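Local coordinates for farnesyltransferase, putative (Trypanosoma cruzi, PDB 3WCA), which probably catalyses the condensation of two farnesyl diphosphate molecules to squalene, using NADPH or NADH and magnesium, at residues F209-V220 against D232-E240. The protein carries 1 engineered substitution. Sequence-based numbering, arbitrary orientation.
Sequences FYEDICEVPPRV and DDLHAFKDE
The backbone N of H235, the residue whose ring covers I213, donates to D233 OD1 at 3.1 Å, closing an Asx turn that leads into the short 3-10 segment 234-238. Aspartate suits this place because its short side chain can reach forward to the backbone N-H two residues on; the bond is angled, 135°, and meets OD1 from above the carboxylate plane. The turn holds the backbone at H235, whose ring end reaches the helix 209-213 of this all-helical squalene synthase fold, and no hydrogen bond crosses between the two segments. I213 sets its CD1 over the centre of the imidazole, 3.8 Å from the centroid and 11° off the ring normal, a CH-pi contact. With CG1 anti to the backbone N (chi1 -159°), that branch runs out from the helix to the ring, while CG2 lies against K238 CD at 3.7 Å. The imidazole edge meets P218, whose CG lies in the ring plane. Deeper in, the flat ring of F209 can lie edge-on against the branched side chain of L234, CE1 to CG 3.8 Å, where both are buried, and it also reaches F237 CB; F237 in turn touches A246 and C249 of helix 243-258. Nearby, R219 NH2 forms a salt bridge with D72, a magnesium ligand, so the loop after the helix is tied to the metal site. At the outer margin a lysine fits because its methylene chain can cover apolar groups: K238 CG lies 4.1 Å from CE1 at the edge of the Y210 ring, while C214 SG sits over one face of that ring, offset toward its rim.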
loop_
_atom_site.group_PDB
_atom_site.type_symbol
_atom_site.label_atom_id
_atom_site.label_comp_id
_atom_site.label_asym_id
_atom_site.label_seq_id
_atom_site.Cartn_x
_atom_site.Cartn_y
_atom_site.Cartn_z
ATOM N N PHE A 209 11.404 -3.270 6.941
ATOM C CA PHE A 209 12.441 -4.281 6.746
ATOM C C PHE A 209 12.807 -5.082 7.995
ATOM O O PHE A 209 12.720 -6.308 7.994
ATOM C CB PHE A 209 13.720 -3.647 6.198
ATOM C CG PHE A 209 14.873 -4.619 6.083
ATOM C CD1 PHE A 209 14.988 -5.459 4.985
ATOM C CD2 PHE A 209 15.823 -4.714 7.098
ATOM C CE1 PHE A 209 16.025 -6.377 4.899
ATOM C CE2 PHE A 209 16.868 -5.638 7.013
ATOM C CZ PHE A 209 16.965 -6.465 5.914
ATOM N N TYR A 210 13.237 -4.397 9.052
ATOM C CA TYR A 210 13.652 -5.081 10.275
ATOM C C TYR A 210 12.554 -5.936 10.886
ATOM O O TYR A 210 12.766 -7.104 11.208
ATOM C CB TYR A 210 14.131 -4.077 11.319
ATOM C CG TYR A 210 14.773 -4.724 12.531
ATOM C CD1 TYR A 210 15.962 -5.443 12.415
ATOM C CD2 TYR A 210 14.198 -4.606 13.797
ATOM C CE1 TYR A 210 16.566 -6.027 13.527
ATOM C CE2 TYR A 210 14.794 -5.187 14.918
ATOM C CZ TYR A 210 15.976 -5.893 14.773
ATOM O OH TYR A 210 16.573 -6.454 15.880
ATOM N N GLU A 211 11.389 -5.333 11.066
ATOM C CA GLU A 211 10.243 -6.025 11.633
ATOM C C GLU A 211 9.907 -7.262 10.806
ATOM O O GLU A 211 9.583 -8.312 11.350
ATOM C CB GLU A 211 9.043 -5.077 11.658
ATOM C CG GLU A 211 7.748 -5.693 12.150
ATOM C CD GLU A 211 6.594 -4.719 12.039
ATOM O OE1 GLU A 211 6.734 -3.579 12.533
ATOM O OE2 GLU A 211 5.552 -5.091 11.459
ATOM N N ASP A 212 9.989 -7.138 9.489
ATOM C CA ASP A 212 9.677 -8.266 8.622
ATOM C C ASP A 212 10.708 -9.390 8.673
ATOM O O ASP A 212 10.346 -10.573 8.736
ATOM C CB ASP A 212 9.508 -7.801 7.172
ATOM C CG ASP A 212 8.259 -6.936 6.967
ATOM O OD1 ASP A 212 7.302 -7.082 7.752
ATOM O OD2 ASP A 212 8.229 -6.130 6.015
ATOM N N ILE A 213 11.990 -9.024 8.654
ATOM C CA ILE A 213 13.061 -10.017 8.660
ATOM C C ILE A 213 13.223 -10.690 10.025
ATOM O O ILE A 213 13.828 -11.759 10.129
ATOM C CB ILE A 213 14.409 -9.379 8.237
ATOM C CG1 ILE A 213 15.373 -10.462 7.757
ATOM C CG2 ILE A 213 15.037 -8.626 9.412
ATOM C CD1 ILE A 213 16.565 -9.907 6.997
ATOM N N CYS A 214 12.667 -10.058 11.057
ATOM C CA CYS A 214 12.741 -10.569 12.423
ATOM C C CYS A 214 11.603 -11.512 12.787
ATOM O O CYS A 214 11.492 -11.924 13.942
ATOM C CB CYS A 214 12.744 -9.418 13.430
ATOM S SG CYS A 214 14.332 -8.617 13.702
ATOM N N GLU A 215 10.753 -11.855 11.828
ATOM C CA GLU A 215 9.651 -12.754 12.133
ATOM C C GLU A 215 9.986 -14.206 11.846
ATOM O O GLU A 215 11.002 -14.509 11.211
ATOM C CB GLU A 215 8.391 -12.322 11.386
ATOM C CG GLU A 215 7.758 -11.091 12.018
ATOM C CD GLU A 215 6.457 -10.691 11.372
ATOM O OE1 GLU A 215 5.812 -9.744 11.875
ATOM O OE2 GLU A 215 6.078 -11.314 10.360
ATOM N N VAL A 216 9.132 -15.101 12.335
ATOM C CA VAL A 216 9.330 -16.536 12.168
ATOM C C VAL A 216 8.185 -17.175 11.393
ATOM O O VAL A 216 7.069 -17.277 11.901
ATOM C CB VAL A 216 9.420 -17.244 13.540
ATOM C CG1 VAL A 216 9.965 -18.656 13.368
ATOM C CG2 VAL A 216 10.278 -16.428 14.495
ATOM N N PRO A 217 8.439 -17.589 10.142
ATOM C CA PRO A 217 9.725 -17.495 9.443
ATOM C C PRO A 217 9.989 -16.038 9.065
ATOM O O PRO A 217 9.112 -15.187 9.205
ATOM C CB PRO A 217 9.513 -18.356 8.197
ATOM C CG PRO A 217 8.412 -19.284 8.587
ATOM C CD PRO A 217 7.488 -18.386 9.354
ATOM N N PRO A 218 11.204 -15.733 8.589
ATOM C CA PRO A 218 11.516 -14.352 8.205
ATOM C C PRO A 218 10.799 -13.958 6.917
ATOM O O PRO A 218 10.794 -14.720 5.952
ATOM C CB PRO A 218 13.033 -14.379 8.016
ATOM C CG PRO A 218 13.477 -15.492 8.933
ATOM C CD PRO A 218 12.433 -16.542 8.664
ATOM N N ARG A 219 10.187 -12.778 6.908
ATOM C CA ARG A 219 9.507 -12.285 5.712
ATOM C C ARG A 219 10.452 -11.356 4.974
ATOM O O ARG A 219 11.012 -10.437 5.571
ATOM C CB ARG A 219 8.238 -11.519 6.074
ATOM C CG ARG A 219 7.029 -12.398 6.263
ATOM C CD ARG A 219 6.368 -12.140 7.602
ATOM N NE ARG A 219 5.086 -12.829 7.698
ATOM C CZ ARG A 219 4.027 -12.529 6.954
ATOM N NH1 ARG A 219 4.098 -11.547 6.062
ATOM N NH2 ARG A 219 2.899 -13.213 7.097
ATOM N N VAL A 220 10.623 -11.598 3.678
ATOM C CA VAL A 220 11.511 -10.785 2.856
ATOM C C VAL A 220 10.839 -10.335 1.570
ATOM O O VAL A 220 10.266 -11.149 0.836
ATOM C CB VAL A 220 12.799 -11.552 2.491
ATOM C CG1 VAL A 220 13.585 -10.774 1.444
ATOM C CG2 VAL A 220 13.646 -11.763 3.729
ATOM N N ASP A 232 25.436 -10.859 0.380
ATOM C CA ASP A 232 25.093 -12.206 -0.060
ATOM C C ASP A 232 24.040 -12.735 0.902
ATOM O O ASP A 232 23.329 -13.690 0.602
ATOM C CB ASP A 232 26.326 -13.121 -0.033
ATOM C CG ASP A 232 27.358 -12.756 -1.094
ATOM O OD1 ASP A 232 27.028 -12.825 -2.298
ATOM O OD2 ASP A 232 28.502 -12.405 -0.724
ATOM N N ASP A 233 23.956 -12.105 2.068
ATOM C CA ASP A 233 22.984 -12.482 3.088
ATOM C C ASP A 233 22.263 -11.241 3.600
ATOM O O ASP A 233 22.841 -10.413 4.298
ATOM C CB ASP A 233 23.666 -13.200 4.259
ATOM C CG ASP A 233 22.711 -13.457 5.419
ATOM O OD1 ASP A 233 21.495 -13.580 5.165
ATOM O OD2 ASP A 233 23.171 -13.541 6.582
ATOM N N LEU A 234 20.993 -11.128 3.240
ATOM C CA LEU A 234 20.151 -10.007 3.629
ATOM C C LEU A 234 20.178 -9.816 5.142
ATOM O O LEU A 234 20.231 -8.683 5.637
ATOM C CB LEU A 234 18.724 -10.272 3.143
ATOM C CG LEU A 234 17.785 -9.106 2.871
ATOM C CD1 LEU A 234 18.459 -8.067 1.993
ATOM C CD2 LEU A 234 16.533 -9.649 2.193
ATOM N N HIS A 235 20.149 -10.927 5.874
ATOM C CA HIS A 235 20.182 -10.888 7.331
ATOM C C HIS A 235 21.422 -10.178 7.889
ATOM O O HIS A 235 21.486 -9.873 9.082
ATOM C CB HIS A 235 20.122 -12.309 7.901
ATOM C CG HIS A 235 18.768 -12.943 7.826
ATOM N ND1 HIS A 235 18.173 -13.297 6.633
ATOM C CD2 HIS A 235 17.901 -13.308 8.801
ATOM C CE1 HIS A 235 17.001 -13.857 6.876
ATOM N NE2 HIS A 235 16.812 -13.876 8.183
ATOM N N ALA A 236 22.407 -9.915 7.036
ATOM C CA ALA A 236 23.629 -9.248 7.482
ATOM C C ALA A 236 23.379 -7.785 7.840
ATOM O O ALA A 236 24.112 -7.199 8.635
ATOM C CB ALA A 236 24.707 -9.344 6.401
ATOM N N PHE A 237 22.342 -7.204 7.247
ATOM C CA PHE A 237 21.995 -5.805 7.496
ATOM C C PHE A 237 21.560 -5.550 8.933
ATOM O O PHE A 237 21.405 -4.402 9.351
ATOM C CB PHE A 237 20.884 -5.352 6.541
ATOM C CG PHE A 237 21.307 -5.295 5.095
ATOM C CD1 PHE A 237 22.658 -5.344 4.742
ATOM C CD2 PHE A 237 20.360 -5.151 4.090
ATOM C CE1 PHE A 237 23.052 -5.249 3.408
ATOM C CE2 PHE A 237 20.744 -5.057 2.759
ATOM C CZ PHE A 237 22.097 -5.105 2.416
ATOM N N LYS A 238 21.372 -6.615 9.699
ATOM C CA LYS A 238 20.955 -6.448 11.082
ATOM C C LYS A 238 22.141 -6.134 11.998
ATOM O O LYS A 238 21.961 -5.666 13.129
ATOM C CB LYS A 238 20.228 -7.713 11.555
ATOM C CG LYS A 238 18.919 -7.980 10.808
ATOM C CD LYS A 238 18.179 -9.199 11.347
ATOM C CE LYS A 238 18.854 -10.503 10.944
ATOM N NZ LYS A 238 18.098 -11.695 11.435
ATOM N N ASP A 239 23.347 -6.372 11.479
ATOM C CA ASP A 239 24.606 -6.184 12.216
ATOM C C ASP A 239 25.249 -4.826 11.946
ATOM O O ASP A 239 25.382 -4.423 10.795
ATOM C CB ASP A 239 25.585 -7.301 11.806
ATOM C CG ASP A 239 26.847 -7.353 12.670
ATOM O OD1 ASP A 239 27.393 -6.291 13.035
ATOM O OD2 ASP A 239 27.312 -8.474 12.973
ATOM N N GLU A 240 25.650 -4.118 12.998
ATOM C CA GLU A 240 26.312 -2.827 12.807
ATOM C C GLU A 240 27.541 -3.009 11.905
ATOM O O GLU A 240 27.957 -2.089 11.203
ATOM C CB GLU A 240 26.752 -2.238 14.151
ATOM C CG GLU A 240 27.681 -1.037 14.003
ATOM C CD GLU A 240 28.025 -0.373 15.324
ATOM O OE1 GLU A 240 28.204 -1.095 16.331
ATOM O OE2 GLU A 240 28.132 0.874 15.353
#